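Local coordinates for response regulator receiver modulated diguanylate cyclase with PAS/PAC sensor (Desulfovibrio desulfuricans subsp. desulfuricans str., PDB 3CG0) that makes the second messenger cyclic di-GMP as a signal-regulated diguanylate cyclase and senses input through an N-terminal receiver domain, the fragment crystallised, at the interface of chains A and B. Numbering follows the deposited sequence. Chains: chain A/B, Response regulator receiver modulated diguanylate cyclase with PAS/PAC sensor.

The interface of chains A and B. Residues chain A 17, 65, 111; chain B 16, 21, 24, 61, 88.
A:Lys111 reaches B:Glu16 from the opposite direction, placing its ammonium before both carboxylate oxygens: A:Lys111 NZ is 3.0 Å from both OE1 and OE2 of B:Glu16. In this forked salt bridge the ammonium is tilted moderately out of the carboxylate plane, and its two hydrogen bonds are weak. Bends at chi2 and chi3 (144° and 103°) carry the lysine chain past B:Ile88, which it crosses at roughly a right angle; A:Lys111 CD packs on the CG2 methyl of B:Ile88 at 3.5 Å.

B:Ala21 is the second focus of the patch. Its methyl touches A:Cys65, with SG of A:Cys65 3.7 Å from CB of B:Ala21. On the lysine side, A:Lys111 CE lies 3.9 Å from B:Ala21 CB. The amide N of B:Ala21 donates to A:Asp17 OD2 (3.1 Å, 145° at H) on its syn lone pair, so that carboxylate caps a backbone N-H in the first turn of helix 19-31.

B:Glu16 and B:Asp61 belong to the acidic pocket of chain B, B:Asp61 being the predicted phosphoacceptor, and A:Lys111 is the conserved receiver lysine; A:Asp17 is an acidic-pocket residue of its own chain. Strand 107-111 of chain A thus supplies the lysine to chain B, consistent with exchange of C-terminal segments, probably the alternate folding this domain exemplifies; the structure alone does not show whether it occurs in the full-length protein. A:Lys111 NZ stands 4.4 Å from B:Asp61 OD1, without direct contact.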
loop_
_atom_site.group_PDB
_atom_site.type_symbol
_atom_site.label_atom_id
_atom_site.label_comp_id
_atom_site.label_asym_id
_atom_site.label_seq_id
_atom_site.Cartn_x
_atom_site.Cartn_y
_atom_site.Cartn_z
ATOM N N ASP A 17 -6.753 0.084 -13.349
ATOM C CA ASP A 17 -8.183 0.063 -13.022
ATOM C C ASP A 17 -8.755 1.436 -12.602
ATOM O O ASP A 17 -9.950 1.708 -12.787
ATOM C CB ASP A 17 -8.447 -0.974 -11.934
ATOM C CG ASP A 17 -9.915 -1.330 -11.810
ATOM O OD1 ASP A 17 -10.643 -1.211 -12.823
ATOM O OD2 ASP A 17 -10.344 -1.710 -10.697
ATOM N N CYS A 65 -7.677 -5.882 -9.690
ATOM C CA CYS A 65 -8.829 -6.774 -9.571
ATOM C C CYS A 65 -8.994 -7.577 -10.862
ATOM O O CYS A 65 -8.671 -7.096 -11.953
ATOM C CB CYS A 65 -10.106 -5.979 -9.284
ATOM S SG CYS A 65 -10.056 -5.024 -7.752
ATOM N N LYS A 111 -8.130 -4.553 -0.364
ATOM C CA LYS A 111 -8.431 -5.137 -1.682
ATOM C C LYS A 111 -7.380 -6.183 -2.015
ATOM O O LYS A 111 -6.196 -5.916 -1.833
ATOM C CB LYS A 111 -8.373 -4.076 -2.778
ATOM C CG LYS A 111 -9.620 -3.235 -2.928
ATOM C CD LYS A 111 -9.239 -1.808 -3.283
ATOM C CE LYS A 111 -9.442 -1.481 -4.735
ATOM N NZ LYS A 111 -9.332 -0.003 -4.931
ATOM N N GLU B 16 -15.612 4.390 -5.096
ATOM C CA GLU B 16 -14.427 3.629 -5.484
ATOM C C GLU B 16 -13.925 4.136 -6.826
ATOM O O GLU B 16 -14.690 4.271 -7.771
ATOM C CB GLU B 16 -14.730 2.109 -5.483
ATOM C CG GLU B 16 -13.734 1.195 -6.196
ATOM C CD GLU B 16 -12.345 1.238 -5.605
ATOM O OE1 GLU B 16 -12.176 0.891 -4.414
ATOM O OE2 GLU B 16 -11.410 1.618 -6.334
ATOM N N ALA B 21 -13.059 -2.668 -9.682
ATOM C CA ALA B 21 -13.141 -2.805 -8.222
ATOM C C ALA B 21 -14.525 -2.442 -7.710
ATOM O O ALA B 21 -15.078 -3.148 -6.880
ATOM C CB ALA B 21 -12.070 -1.965 -7.523
ATOM N N THR B 24 -16.825 -5.237 -8.965
ATOM C CA THR B 24 -16.620 -6.439 -8.145
ATOM C C THR B 24 -17.314 -6.353 -6.794
ATOM O O THR B 24 -17.943 -7.313 -6.370
ATOM C CB THR B 24 -15.128 -6.733 -7.903
ATOM O OG1 THR B 24 -14.463 -6.869 -9.158
ATOM C CG2 THR B 24 -14.959 -8.020 -7.119
ATOM N N ASP B 61 -13.273 4.122 -0.765
ATOM C CA ASP B 61 -11.885 3.987 -1.225
ATOM C C ASP B 61 -11.019 5.025 -0.510
ATOM O O ASP B 61 -11.165 6.222 -0.762
ATOM C CB ASP B 61 -11.900 4.245 -2.743
ATOM C CG ASP B 61 -10.532 4.129 -3.412
ATOM O OD1 ASP B 61 -9.523 3.811 -2.750
ATOM O OD2 ASP B 61 -10.478 4.364 -4.649
ATOM N N ILE B 88 -11.757 1.101 2.330
ATOM C CA ILE B 88 -11.251 0.098 1.431
ATOM C C ILE B 88 -9.831 0.507 1.016
ATOM O O ILE B 88 -9.604 1.578 0.459
ATOM C CB ILE B 88 -12.224 -0.084 0.250
ATOM C CG1 ILE B 88 -13.518 -0.726 0.760
ATOM C CG2 ILE B 88 -11.641 -0.980 -0.810
ATOM C CD1 ILE B 88 -14.623 -0.703 -0.254
#